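Local coordinates for bifunctional protein PutA (Bdellovibrio bacteriovorus, PDB 5UR2) that probably converts proline to glutamate in two steps, using an FAD-dependent proline dehydrogenase and an NAD-dependent L-glutamate gamma-semialdehyde dehydrogenase on one chain, at residues S8-R13 with N356-A361; E427-G432 with A441-D446; A362-A367 with M396-R401; Y340-I345 with P350-H355. One frame throughout, in Å; residues are numbered along the deposited sequence.

Contact 1 (S8-R13 with N356-A361). With P5F (N-propargylglycine-modified flavin adenine dinucleotide), chain F.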
# COMPACT_ATOMS: atom_id res chain seq x y z
N SER B 8 51.11 32.35 5.03
CA SER B 8 52.03 32.16 6.15
C SER B 8 52.05 33.37 7.08
O SER B 8 52.24 33.20 8.29
CB SER B 8 53.43 31.86 5.63
OG SER B 8 54.28 32.98 5.84
N GLN B 9 51.91 34.58 6.54
CA GLN B 9 51.90 35.75 7.42
C GLN B 9 50.60 35.86 8.20
O GLN B 9 50.60 36.33 9.35
CB GLN B 9 52.12 37.02 6.60
CG GLN B 9 53.34 36.97 5.70
CD GLN B 9 53.64 38.32 5.05
OE1 GLN B 9 53.47 39.38 5.66
NE2 GLN B 9 54.08 38.27 3.80
N ILE B 10 49.48 35.44 7.60
CA ILE B 10 48.22 35.42 8.33
C ILE B 10 48.30 34.41 9.48
O ILE B 10 47.94 34.72 10.63
CB ILE B 10 47.06 35.13 7.37
CG1 ILE B 10 46.90 36.31 6.41
CG2 ILE B 10 45.77 34.87 8.14
CD1 ILE B 10 45.93 36.06 5.30
N VAL B 11 48.81 33.21 9.21
CA VAL B 11 48.96 32.20 10.27
C VAL B 11 49.80 32.76 11.42
O VAL B 11 49.49 32.52 12.59
CB VAL B 11 49.57 30.90 9.70
CG1 VAL B 11 50.01 29.97 10.83
CG2 VAL B 11 48.55 30.20 8.84
N SER B 12 50.86 33.50 11.10
CA SER B 12 51.70 34.09 12.14
C SER B 12 50.92 35.07 13.00
O SER B 12 51.08 35.10 14.23
CB SER B 12 52.92 34.78 11.51
OG SER B 12 53.73 33.83 10.85
N ARG B 13 50.11 35.93 12.37
CA ARG B 13 49.33 36.89 13.15
C ARG B 13 48.34 36.18 14.07
O ARG B 13 48.16 36.57 15.22
CB ARG B 13 48.61 37.86 12.22
CG ARG B 13 47.78 38.89 12.97
CD ARG B 13 48.68 39.73 13.86
NE ARG B 13 49.81 40.27 13.11
CZ ARG B 13 49.80 41.42 12.45
NH1 ARG B 13 48.71 42.18 12.46
NH2 ARG B 13 50.89 41.82 11.79
N ASN B 356 36.15 34.93 15.08
CA ASN B 356 37.05 33.92 14.55
C ASN B 356 38.44 34.52 14.39
O ASN B 356 38.61 35.49 13.64
CB ASN B 356 36.47 33.43 13.21
CG ASN B 356 37.30 32.37 12.51
OD1 ASN B 356 38.52 32.40 12.54
ND2 ASN B 356 36.62 31.44 11.85
N VAL B 357 39.44 33.95 15.10
CA VAL B 357 40.79 34.53 15.09
C VAL B 357 41.41 34.46 13.70
O VAL B 357 42.12 35.38 13.29
CB VAL B 357 41.68 33.85 16.15
CG1 VAL B 357 43.14 34.24 15.97
CG2 VAL B 357 41.24 34.25 17.55
N ARG B 358 41.15 33.38 12.94
CA ARG B 358 41.61 33.32 11.55
C ARG B 358 41.08 34.49 10.73
O ARG B 358 41.85 35.23 10.11
CB ARG B 358 41.20 31.99 10.91
CG ARG B 358 41.17 32.01 9.37
CD ARG B 358 42.56 32.12 8.75
NE ARG B 358 42.50 32.59 7.36
CZ ARG B 358 43.50 32.46 6.47
NH1 ARG B 358 44.63 31.86 6.83
NH2 ARG B 358 43.37 32.93 5.24
N THR B 359 39.75 34.68 10.75
CA THR B 359 39.11 35.79 10.03
C THR B 359 39.70 37.13 10.45
O THR B 359 40.04 37.97 9.60
CB THR B 359 37.60 35.77 10.30
OG1 THR B 359 37.07 34.48 9.97
CG2 THR B 359 36.88 36.86 9.47
N LEU B 360 39.79 37.37 11.75
CA LEU B 360 40.33 38.64 12.24
C LEU B 360 41.77 38.84 11.77
O LEU B 360 42.15 39.95 11.36
CB LEU B 360 40.24 38.69 13.76
CG LEU B 360 38.83 38.61 14.36
CD1 LEU B 360 38.87 38.41 15.88
CD2 LEU B 360 38.07 39.86 14.03
N ALA B 361 42.61 37.80 11.86
CA ALA B 361 44.01 37.93 11.48
C ALA B 361 44.17 38.18 9.98
O ALA B 361 45.05 38.94 9.56
CB ALA B 361 44.80 36.67 11.88
PA P5F F . 32.50 31.47 12.76
O1A P5F F . 33.92 31.67 12.14
O2A P5F F . 32.29 30.30 13.58
O5B P5F F . 31.38 31.29 11.76
C5B P5F F . 30.10 30.74 12.03
C4B P5F F . 29.17 31.07 10.86
O4B P5F F . 29.44 30.32 9.69
C3B P5F F . 27.70 30.87 11.08
O3B P5F F . 27.13 31.88 11.82
C2B P5F F . 27.17 30.81 9.70
O2B P5F F . 27.02 32.10 9.22
C1B P5F F . 28.27 30.14 8.96
N9A P5F F . 28.07 28.72 8.77
C8A P5F F . 27.90 27.75 9.75
N7A P5F F . 27.78 26.56 9.15
C5A P5F F . 27.89 26.71 7.76
C6A P5F F . 27.83 25.85 6.67
N6A P5F F . 27.63 24.44 6.85
N1A P5F F . 27.96 26.33 5.41
C2A P5F F . 28.15 27.65 5.19
N3A P5F F . 28.18 28.52 6.24
C4A P5F F . 28.07 28.10 7.51
N1 P5F F . 24.10 38.11 11.35
C2 P5F F . 23.14 38.47 10.34
O2 P5F F . 22.76 37.51 9.43
N3 P5F F . 22.61 39.80 10.27
C4 P5F F . 22.99 40.81 11.19
O4 P5F F . 22.42 42.09 11.06
C4X P5F F . 23.99 40.42 12.26
N5 P5F F . 24.35 41.34 13.34
C5X P5F F . 25.62 41.05 14.04
C6 P5F F . 26.36 42.15 14.73
C7 P5F F . 27.62 41.90 15.33
C7M P5F F . 28.35 43.02 16.03
C8 P5F F . 28.19 40.59 15.27
C8M P5F F . 29.53 40.28 15.89
C9 P5F F . 27.50 39.54 14.61
C9A P5F F . 26.18 39.80 13.99
N10 P5F F . 25.48 38.72 13.29
C10 P5F F . 24.50 39.12 12.31
C1' P5F F . 25.87 37.30 13.42
C2' P5F F . 27.02 36.92 12.49
O2' P5F F . 26.58 36.96 11.19
C3' P5F F . 27.65 35.55 12.77
O3' P5F F . 26.68 34.58 12.57
C4' P5F F . 28.20 35.36 14.17
O4' P5F F . 28.59 36.61 14.63
C5' P5F F . 29.29 34.29 14.32
O5' P5F F . 30.21 34.26 13.24
P P5F F . 31.82 34.06 13.39
O1P P5F F . 32.74 34.71 12.29
O2P P5F F . 32.02 34.51 14.88
O3P P5F F . 31.95 32.46 13.72
C21 P5F F . 22.00 41.30 14.47
C22 P5F F . 23.21 41.44 13.90
C23 P5F F . 20.71 41.67 13.72
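Ile10 lays its CG2 methyl on one face of the Arg358 guanidinium. It sits toward the rim, with Ile10 CG2 3.5 Å from Arg358 NH1. The torsion of Arg358 serves this: CG is anti to the backbone N (chi1 159°) and the chain bends at chi2, which brings its end toward the helix of 8-13. The polar rim has other partners: a salt bridge with Glu335 and a hydrogen bond to Leu444 O. Ala361 CB fits beside Ile10 and meets Arg13 CG at 3.9 Å.

The axes of the segments 8-13 and 357-361 pass 8.9 Å apart, at 119° between their N-to-C directions. Helix 6-22 belongs to the N-terminal domain and packs here on the helix that follows the sixth strand of the proline dehydrogenase barrel. Asn356 is the N-cap of that barrel helix, and its ND2 donates to P5F O1A over 2.7 Å.

Beyond CG, Arg13 turns away from the contact to a salt bridge with Glu368. On the outer side of the helix Ser8 and Ser12 are exposed, and Ser12 OG bonds back to Ser8 O at 3.0 Å.

Contact 2 (E427-G432 with A441-D446). With P5F (N-propargylglycine-modified flavin adenine dinucleotide), chain F.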
# COMPACT_ATOMS: atom_id res chain seq x y z
N GLU B 427 30.14 23.59 13.23
CA GLU B 427 31.01 24.43 12.42
C GLU B 427 31.53 25.66 13.14
O GLU B 427 32.20 26.48 12.52
CB GLU B 427 30.27 24.87 11.15
CG GLU B 427 29.64 23.74 10.37
CD GLU B 427 30.67 22.74 9.88
OE1 GLU B 427 31.85 23.12 9.71
OE2 GLU B 427 30.29 21.57 9.66
N SER B 428 31.20 25.83 14.42
CA SER B 428 31.60 27.02 15.14
C SER B 428 33.11 27.06 15.37
O SER B 428 33.70 26.11 15.89
CB SER B 428 30.87 27.10 16.48
OG SER B 428 31.49 28.04 17.34
N TRP B 429 33.75 28.17 14.98
CA TRP B 429 35.19 28.29 15.21
C TRP B 429 35.52 28.29 16.70
O TRP B 429 36.49 27.66 17.13
CB TRP B 429 35.73 29.55 14.54
CG TRP B 429 37.24 29.59 14.55
CD1 TRP B 429 38.08 29.13 13.57
CD2 TRP B 429 38.09 30.12 15.58
NE1 TRP B 429 39.39 29.32 13.93
CE2 TRP B 429 39.43 29.92 15.16
CE3 TRP B 429 37.85 30.72 16.82
CZ2 TRP B 429 40.52 30.32 15.93
CZ3 TRP B 429 38.95 31.11 17.59
CH2 TRP B 429 40.27 30.91 17.14
N LEU B 430 34.72 29.01 17.50
CA LEU B 430 34.96 29.06 18.94
C LEU B 430 34.80 27.69 19.58
O LEU B 430 35.57 27.33 20.49
CB LEU B 430 34.00 30.05 19.60
CG LEU B 430 34.35 31.51 19.37
CD1 LEU B 430 33.19 32.34 19.85
CD2 LEU B 430 35.62 31.86 20.10
N ARG B 431 33.80 26.92 19.15
CA ARG B 431 33.68 25.57 19.67
C ARG B 431 34.91 24.73 19.32
O ARG B 431 35.44 24.00 20.18
CB ARG B 431 32.42 24.89 19.14
CG ARG B 431 32.40 23.42 19.50
CD ARG B 431 31.26 22.68 18.86
NE ARG B 431 31.47 21.24 18.95
CZ ARG B 431 30.52 20.32 18.76
NH1 ARG B 431 29.28 20.69 18.47
NH2 ARG B 431 30.82 19.03 18.86
N GLY B 432 35.40 24.85 18.09
CA GLY B 432 36.57 24.07 17.71
C GLY B 432 37.77 24.37 18.57
O GLY B 432 38.55 23.47 18.91
N ALA B 441 47.08 24.80 13.83
CA ALA B 441 47.21 24.80 12.38
C ALA B 441 45.86 24.65 11.70
O ALA B 441 45.57 25.34 10.72
CB ALA B 441 48.18 23.70 11.95
N GLU B 442 45.00 23.77 12.23
CA GLU B 442 43.66 23.63 11.68
C GLU B 442 42.84 24.90 11.91
O GLU B 442 42.07 25.31 11.04
CB GLU B 442 42.96 22.41 12.27
N LEU B 443 43.00 25.54 13.07
CA LEU B 443 42.21 26.73 13.36
C LEU B 443 42.58 27.90 12.47
O LEU B 443 41.73 28.77 12.22
CB LEU B 443 42.36 27.13 14.83
CG LEU B 443 41.76 26.25 15.93
CD1 LEU B 443 42.31 26.68 17.29
CD2 LEU B 443 40.24 26.27 15.93
N LEU B 444 43.82 27.98 12.01
CA LEU B 444 44.30 29.16 11.30
C LEU B 444 44.48 28.94 9.80
O LEU B 444 44.97 29.85 9.12
CB LEU B 444 45.63 29.63 11.90
CG LEU B 444 45.59 30.10 13.34
CD1 LEU B 444 46.97 30.57 13.73
CD2 LEU B 444 44.58 31.23 13.52
N LYS B 445 44.12 27.77 9.28
CA LYS B 445 44.40 27.45 7.89
C LYS B 445 43.54 28.27 6.94
O LYS B 445 42.46 28.78 7.30
CB LYS B 445 44.17 25.96 7.61
CG LYS B 445 42.72 25.62 7.28
CD LYS B 445 42.55 24.16 6.89
CE LYS B 445 41.17 23.90 6.28
NZ LYS B 445 40.06 24.11 7.26
N ASP B 446 44.02 28.40 5.72
CA ASP B 446 43.33 29.18 4.70
C ASP B 446 42.03 28.48 4.32
O ASP B 446 42.07 27.36 3.80
CB ASP B 446 44.27 29.36 3.50
CG ASP B 446 43.65 30.19 2.37
OD1 ASP B 446 42.51 30.68 2.52
OD2 ASP B 446 44.33 30.36 1.34
PA P5F F . 32.50 31.47 12.76
O1A P5F F . 33.92 31.67 12.14
O2A P5F F . 32.29 30.30 13.58
O5B P5F F . 31.38 31.29 11.76
C5B P5F F . 30.10 30.74 12.03
C4B P5F F . 29.17 31.07 10.86
O4B P5F F . 29.44 30.32 9.69
C3B P5F F . 27.70 30.87 11.08
O3B P5F F . 27.13 31.88 11.82
C2B P5F F . 27.17 30.81 9.70
O2B P5F F . 27.02 32.10 9.22
C1B P5F F . 28.27 30.14 8.96
N9A P5F F . 28.07 28.72 8.77
C8A P5F F . 27.90 27.75 9.75
N7A P5F F . 27.78 26.56 9.15
C5A P5F F . 27.89 26.71 7.76
C6A P5F F . 27.83 25.85 6.67
N6A P5F F . 27.63 24.44 6.85
N1A P5F F . 27.96 26.33 5.41
C2A P5F F . 28.15 27.65 5.19
N3A P5F F . 28.18 28.52 6.24
C4A P5F F . 28.07 28.10 7.51
N1 P5F F . 24.10 38.11 11.35
C2 P5F F . 23.14 38.47 10.34
O2 P5F F . 22.76 37.51 9.43
N3 P5F F . 22.61 39.80 10.27
C4 P5F F . 22.99 40.81 11.19
O4 P5F F . 22.42 42.09 11.06
C4X P5F F . 23.99 40.42 12.26
N5 P5F F . 24.35 41.34 13.34
C5X P5F F . 25.62 41.05 14.04
C6 P5F F . 26.36 42.15 14.73
C7 P5F F . 27.62 41.90 15.33
C7M P5F F . 28.35 43.02 16.03
C8 P5F F . 28.19 40.59 15.27
C8M P5F F . 29.53 40.28 15.89
C9 P5F F . 27.50 39.54 14.61
C9A P5F F . 26.18 39.80 13.99
N10 P5F F . 25.48 38.72 13.29
C10 P5F F . 24.50 39.12 12.31
C1' P5F F . 25.87 37.30 13.42
C2' P5F F . 27.02 36.92 12.49
O2' P5F F . 26.58 36.96 11.19
C3' P5F F . 27.65 35.55 12.77
O3' P5F F . 26.68 34.58 12.57
C4' P5F F . 28.20 35.36 14.17
O4' P5F F . 28.59 36.61 14.63
C5' P5F F . 29.29 34.29 14.32
O5' P5F F . 30.21 34.26 13.24
P P5F F . 31.82 34.06 13.39
O1P P5F F . 32.74 34.71 12.29
O2P P5F F . 32.02 34.51 14.88
O3P P5F F . 31.95 32.46 13.72
C21 P5F F . 22.00 41.30 14.47
C22 P5F F . 23.21 41.44 13.90
C23 P5F F . 20.71 41.67 13.72
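The indole of Trp429 meets Leu443 both on a face and at an edge. On one face lies Leu443 CD2, 3.6 Å above the ring plane and offset toward the rim. It makes a CH-pi contact with the five-membered ring, 26° off the normal. At the edge, Trp429 NE1 donates to Leu443 O over 2.9 Å. The bond is nearly straight at 173°, and the oxygen lies in the plane of the indole. One leucine thus supplies a methyl over the face and an acceptor at the edge, and the pair restrains the rotation of the indole. The two side chains cross at about a right angle. Leu443 CB also packs against Trp429 CZ2 at 3.8 Å. Gly432 adds a small surface, with its C 4.1 Å from Leu443 CD2. Val357 and Asn356 touch the same indole from the helix 357-369 region.

Trp429 has CG anti to its own N (chi1 -170°), which carries the ring off toward 441-446. As the first residue of its helix, Trp429 has a backbone N not used inside the helix; it donates to P5F O2A over 2.9 Å. Ser428, the N-cap, accepts from Arg431 N through its OG at 3.1 Å. The helix start would be expected to stabilise the negative charge of the phosphate. The pattern is a helix N-terminus binding a phosphate: the N-cap serine closes the first turn, and the next backbone N-H holds the diphosphate of the flavin in the proline dehydrogenase barrel.

Contact 3 (A362-A367 with M396-R401)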
# COMPACT_ATOMS: atom_id res chain seq x y z
N ALA B 362 43.34 37.54 9.15
CA ALA B 362 43.38 37.81 7.72
C ALA B 362 43.03 39.27 7.42
O ALA B 362 43.73 39.94 6.66
CB ALA B 362 42.43 36.87 6.99
N CYS B 363 41.98 39.78 8.05
CA CYS B 363 41.63 41.18 7.85
C CYS B 363 42.79 42.10 8.24
O CYS B 363 43.10 43.05 7.51
CB CYS B 363 40.38 41.52 8.65
SG CYS B 363 38.86 40.74 8.04
N MET B 364 43.45 41.82 9.36
CA MET B 364 44.54 42.67 9.80
C MET B 364 45.63 42.73 8.75
O MET B 364 46.16 43.81 8.45
CB MET B 364 45.13 42.17 11.12
CG MET B 364 44.23 42.33 12.32
SD MET B 364 44.95 41.53 13.77
CE MET B 364 43.68 41.88 14.98
N LEU B 365 46.00 41.58 8.19
CA LEU B 365 47.09 41.52 7.23
C LEU B 365 46.70 42.19 5.92
O LEU B 365 47.48 42.98 5.36
CB LEU B 365 47.50 40.06 6.99
CG LEU B 365 48.74 39.60 7.74
CD1 LEU B 365 49.98 40.33 7.25
CD2 LEU B 365 48.55 39.85 9.22
N TYR B 366 45.49 41.90 5.43
CA TYR B 366 45.01 42.53 4.20
C TYR B 366 45.03 44.04 4.34
O TYR B 366 45.42 44.76 3.41
CB TYR B 366 43.60 42.03 3.87
CG TYR B 366 43.50 40.54 3.55
CD1 TYR B 366 44.53 39.85 2.92
CD2 TYR B 366 42.37 39.82 3.92
CE1 TYR B 366 44.42 38.46 2.64
CE2 TYR B 366 42.26 38.45 3.66
CZ TYR B 366 43.28 37.78 3.02
OH TYR B 366 43.13 36.42 2.78
N ALA B 367 44.64 44.55 5.52
CA ALA B 367 44.75 45.98 5.77
C ALA B 367 46.21 46.43 5.74
O ALA B 367 46.54 47.48 5.18
CB ALA B 367 44.10 46.35 7.10
N MET B 396 45.80 45.10 21.36
CA MET B 396 46.60 45.30 20.17
C MET B 396 46.36 46.66 19.52
O MET B 396 46.95 46.95 18.47
CB MET B 396 46.34 44.16 19.18
CG MET B 396 46.91 42.84 19.68
SD MET B 396 46.35 41.40 18.77
CE MET B 396 47.15 41.64 17.18
N GLY B 397 45.49 47.47 20.12
CA GLY B 397 45.28 48.84 19.69
C GLY B 397 44.13 49.06 18.74
O GLY B 397 43.96 50.19 18.27
N TYR B 398 43.33 48.04 18.44
CA TYR B 398 42.27 48.16 17.45
C TYR B 398 40.98 48.63 18.11
O TYR B 398 40.74 48.40 19.30
CB TYR B 398 42.04 46.83 16.74
CG TYR B 398 43.17 46.38 15.83
CD1 TYR B 398 43.26 46.82 14.52
CD2 TYR B 398 44.14 45.50 16.29
CE1 TYR B 398 44.29 46.39 13.68
CE2 TYR B 398 45.18 45.06 15.47
CZ TYR B 398 45.25 45.51 14.16
OH TYR B 398 46.28 45.08 13.35
N ARG B 399 40.13 49.28 17.31
CA ARG B 399 38.83 49.74 17.77
C ARG B 399 37.83 48.58 17.78
O ARG B 399 37.59 47.95 16.75
CB ARG B 399 38.33 50.87 16.87
CG ARG B 399 37.02 51.46 17.33
CD ARG B 399 36.76 52.81 16.69
NE ARG B 399 36.50 52.72 15.26
CZ ARG B 399 37.40 52.96 14.32
NH1 ARG B 399 38.63 53.33 14.66
NH2 ARG B 399 37.07 52.86 13.04
N MET B 400 37.24 48.32 18.95
CA MET B 400 36.32 47.21 19.15
C MET B 400 34.95 47.75 19.54
O MET B 400 34.84 48.57 20.47
CB MET B 400 36.83 46.26 20.24
CG MET B 400 35.81 45.20 20.68
SD MET B 400 35.37 43.97 19.42
CE MET B 400 37.03 43.39 19.03
N ARG B 401 33.92 47.29 18.84
CA ARG B 401 32.55 47.70 19.10
C ARG B 401 31.73 46.48 19.49
O ARG B 401 31.72 45.49 18.77
CB ARG B 401 31.93 48.38 17.87
CG ARG B 401 30.51 48.88 18.10
CD ARG B 401 29.95 49.63 16.87
NE ARG B 401 30.89 50.61 16.36
CZ ARG B 401 31.02 51.84 16.83
NH1 ARG B 401 30.26 52.24 17.84
NH2 ARG B 401 31.91 52.66 16.31
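Met364 and Tyr398 carry the sulfur-aromatic part of this contact. SD of Met364 stands 4.6 Å from the centroid of the Tyr398 ring. The approach is oblique, 44° off the ring normal. It is a Met-aromatic contact.

The apolar contacts involve the same two side chains. Met364 CE touches Tyr398 CE2 at 3.5 Å. The extended chain of Met364 (chi3 -179°) carries it from the tyrosine hydroxyl, beside CG, to CE2 and CD2, beside CE. Met396 comes in with its CE methyl, 4.1 Å from Met364 SD. Its chain is bent at the last torsion. Ile393 touches both Met364 and Tyr398, and Phe379 makes an edge-to-face pair with the tyrosine ring.

A van der Waals contact with a polar atom stands apart from these: the Met364 CG methylene lies 3.6 Å from Tyr398 OH.

Gly397, with positive phi, ends helix 387-395 in a Schellman motif. The chain then turns through Tyr398 into strand 400-406, the last strand of the barrel. Residues 362-367 belong to the barrel helix after the sixth strand. Arg399 and Arg401 make salt bridges with Glu378, apart from the apolar patch.

The contact is made by thioethers, methyl and methylene groups and a phenol ring, with no hydrogen bond between the segments. Such contacts depend on shape and dispersion, and they impose less direction than a hydrogen bond would.

Contact 4 (Y340-I345 with P350-H355). With P5F (N-propargylglycine-modified flavin adenine dinucleotide), chain F.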
# COMPACT_ATOMS: atom_id res chain seq x y z
N TYR B 340 38.13 43.21 -0.78
CA TYR B 340 37.57 44.15 -1.75
C TYR B 340 37.20 45.47 -1.08
O TYR B 340 37.55 46.55 -1.58
CB TYR B 340 36.35 43.53 -2.45
CG TYR B 340 35.90 44.33 -3.65
CD1 TYR B 340 36.46 44.12 -4.91
CD2 TYR B 340 34.92 45.31 -3.54
CE1 TYR B 340 36.07 44.85 -6.01
CE2 TYR B 340 34.51 46.04 -4.64
CZ TYR B 340 35.09 45.82 -5.87
OH TYR B 340 34.67 46.56 -6.96
N LEU B 341 36.49 45.42 0.05
CA LEU B 341 36.12 46.64 0.75
C LEU B 341 37.36 47.41 1.20
O LEU B 341 37.41 48.64 1.07
CB LEU B 341 35.23 46.30 1.95
CG LEU B 341 33.86 45.69 1.63
CD1 LEU B 341 33.29 44.94 2.83
CD2 LEU B 341 32.88 46.77 1.18
N LEU B 342 38.37 46.71 1.72
CA LEU B 342 39.61 47.38 2.11
C LEU B 342 40.27 48.04 0.90
O LEU B 342 40.74 49.18 0.99
CB LEU B 342 40.57 46.38 2.75
CG LEU B 342 40.15 45.93 4.14
CD1 LEU B 342 41.06 44.78 4.61
CD2 LEU B 342 40.19 47.14 5.10
N GLU B 343 40.29 47.34 -0.23
CA GLU B 343 40.85 47.89 -1.45
C GLU B 343 40.19 49.20 -1.84
O GLU B 343 40.83 50.07 -2.45
CB GLU B 343 40.71 46.88 -2.58
CG GLU B 343 41.42 47.29 -3.82
CD GLU B 343 42.92 47.16 -3.66
OE1 GLU B 343 43.38 46.06 -3.25
OE2 GLU B 343 43.61 48.17 -3.92
N ASN B 344 38.93 49.39 -1.43
CA ASN B 344 38.13 50.55 -1.80
C ASN B 344 37.76 51.39 -0.58
O ASN B 344 36.74 52.08 -0.59
CB ASN B 344 36.85 50.12 -2.52
CG ASN B 344 37.11 49.60 -3.92
OD1 ASN B 344 37.25 50.39 -4.84
ND2 ASN B 344 37.11 48.27 -4.10
N ILE B 345 38.60 51.36 0.45
CA ILE B 345 38.25 52.02 1.70
C ILE B 345 38.06 53.53 1.50
O ILE B 345 37.39 54.17 2.32
CB ILE B 345 39.31 51.71 2.78
CG1 ILE B 345 38.80 52.13 4.16
CG2 ILE B 345 40.67 52.33 2.44
CD1 ILE B 345 39.61 51.57 5.29
N PRO B 350 34.59 49.39 5.75
CA PRO B 350 34.23 48.09 6.33
C PRO B 350 34.37 48.10 7.85
O PRO B 350 35.26 48.75 8.41
CB PRO B 350 35.25 47.14 5.71
CG PRO B 350 36.48 48.02 5.54
CD PRO B 350 35.96 49.39 5.19
N ALA B 351 33.47 47.37 8.50
CA ALA B 351 33.64 46.97 9.88
C ALA B 351 33.52 45.45 9.91
O ALA B 351 32.63 44.89 9.28
CB ALA B 351 32.60 47.64 10.78
N PHE B 352 34.44 44.78 10.62
CA PHE B 352 34.57 43.33 10.57
C PHE B 352 33.97 42.71 11.82
O PHE B 352 34.54 42.82 12.91
CB PHE B 352 36.03 42.92 10.38
CG PHE B 352 36.60 43.37 9.07
CD1 PHE B 352 35.94 43.07 7.90
CD2 PHE B 352 37.75 44.12 9.02
CE1 PHE B 352 36.43 43.50 6.68
CE2 PHE B 352 38.26 44.55 7.80
CZ PHE B 352 37.60 44.24 6.63
N ALA B 353 32.80 42.09 11.67
CA ALA B 353 32.10 41.46 12.78
C ALA B 353 32.41 39.97 12.75
O ALA B 353 31.94 39.26 11.85
CB ALA B 353 30.60 41.71 12.67
N SER B 354 33.21 39.50 13.70
CA SER B 354 33.56 38.08 13.76
C SER B 354 34.29 37.80 15.06
O SER B 354 35.08 38.62 15.52
CB SER B 354 34.44 37.66 12.59
OG SER B 354 34.74 36.28 12.68
N HIS B 355 34.06 36.60 15.62
CA HIS B 355 34.82 36.11 16.76
C HIS B 355 35.93 35.13 16.37
O HIS B 355 36.58 34.56 17.25
CB HIS B 355 33.89 35.46 17.79
CG HIS B 355 32.68 36.28 18.11
ND1 HIS B 355 31.50 36.18 17.40
CD2 HIS B 355 32.48 37.24 19.04
CE1 HIS B 355 30.62 37.03 17.90
NE2 HIS B 355 31.18 37.69 18.89
PA P5F F . 32.50 31.47 12.76
O1A P5F F . 33.92 31.67 12.14
O2A P5F F . 32.29 30.30 13.58
O5B P5F F . 31.38 31.29 11.76
C5B P5F F . 30.10 30.74 12.03
C4B P5F F . 29.17 31.07 10.86
O4B P5F F . 29.44 30.32 9.69
C3B P5F F . 27.70 30.87 11.08
O3B P5F F . 27.13 31.88 11.82
C2B P5F F . 27.17 30.81 9.70
O2B P5F F . 27.02 32.10 9.22
C1B P5F F . 28.27 30.14 8.96
N9A P5F F . 28.07 28.72 8.77
C8A P5F F . 27.90 27.75 9.75
N7A P5F F . 27.78 26.56 9.15
C5A P5F F . 27.89 26.71 7.76
C6A P5F F . 27.83 25.85 6.67
N6A P5F F . 27.63 24.44 6.85
N1A P5F F . 27.96 26.33 5.41
C2A P5F F . 28.15 27.65 5.19
N3A P5F F . 28.18 28.52 6.24
C4A P5F F . 28.07 28.10 7.51
N1 P5F F . 24.10 38.11 11.35
C2 P5F F . 23.14 38.47 10.34
O2 P5F F . 22.76 37.51 9.43
N3 P5F F . 22.61 39.80 10.27
C4 P5F F . 22.99 40.81 11.19
O4 P5F F . 22.42 42.09 11.06
C4X P5F F . 23.99 40.42 12.26
N5 P5F F . 24.35 41.34 13.34
C5X P5F F . 25.62 41.05 14.04
C6 P5F F . 26.36 42.15 14.73
C7 P5F F . 27.62 41.90 15.33
C7M P5F F . 28.35 43.02 16.03
C8 P5F F . 28.19 40.59 15.27
C8M P5F F . 29.53 40.28 15.89
C9 P5F F . 27.50 39.54 14.61
C9A P5F F . 26.18 39.80 13.99
N10 P5F F . 25.48 38.72 13.29
C10 P5F F . 24.50 39.12 12.31
C1' P5F F . 25.87 37.30 13.42
C2' P5F F . 27.02 36.92 12.49
O2' P5F F . 26.58 36.96 11.19
C3' P5F F . 27.65 35.55 12.77
O3' P5F F . 26.68 34.58 12.57
C4' P5F F . 28.20 35.36 14.17
O4' P5F F . 28.59 36.61 14.63
C5' P5F F . 29.29 34.29 14.32
O5' P5F F . 30.21 34.26 13.24
P P5F F . 31.82 34.06 13.39
O1P P5F F . 32.74 34.71 12.29
O2P P5F F . 32.02 34.51 14.88
O3P P5F F . 31.95 32.46 13.72
C21 P5F F . 22.00 41.30 14.47
C22 P5F F . 23.21 41.44 13.90
C23 P5F F . 20.71 41.67 13.72
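Leu342 holds CG anti to the carbonyl carbon (chi1 -72°), which takes CG to Phe352 and CD2 to Pro350. Ile345 instead puts CG1 anti to the backbone N (chi1 -167°) and reaches the proline ring with that atom. Leu341 meets the proline with CB itself. Pro350 is thus touched from three residues. Pro350 CB meets Leu341 CB at 3.9 Å. Pro350 CG meets Leu342 CD2 at 3.8 Å. Pro350 CD lies 4.1 Å from Ile345 CG1. Leu342 goes further: its CG lies in the plane of the Phe352 ring, at the edge, 3.9 Å from Phe352 CZ.

Helix 327-343 ends here and a short turn leads into strand 349-353, the sixth of the barrel. Asn344 closes the helix end, its ND2 donating to Tyr340 O at 3.1 Å.

The loop just after the strand is polar. Ser354 OG donates to P5F O1P over 2.6 Å. His355 grips P5F O2P twice, from its backbone N at 3.0 Å and from ND1 at 3.1 Å. His355 NE2 is hydrogen-bonded to Leu382 N, which steadies the ring from its other nitrogen. The strand start packs apolar groups against the helix and the turn after it, while the loop beyond its end binds flavin phosphate.

All four contacts are mainly buried, but contact 1 reaches the surface through the outer side of helix 6-22. Contacts 1 and 3 share helix 357-369. Contacts 3 and 4 meet along the barrel wall, where Cys363 packs on Phe352 and residues 366-367 on Leu342. Contacts 1 and 2 touch each other near the flavin, and Val11 also packs on Leu444. Chemistry follows place. In contact 3 the side chain of Met364 is about 13 Å from P5F, and the contact is largely apolar across its segments. Contacts 1, 2 and 4 each send at least one residue to the diphosphate of P5F. Of the four, contact 2 alone has a hydrogen bond between its segments.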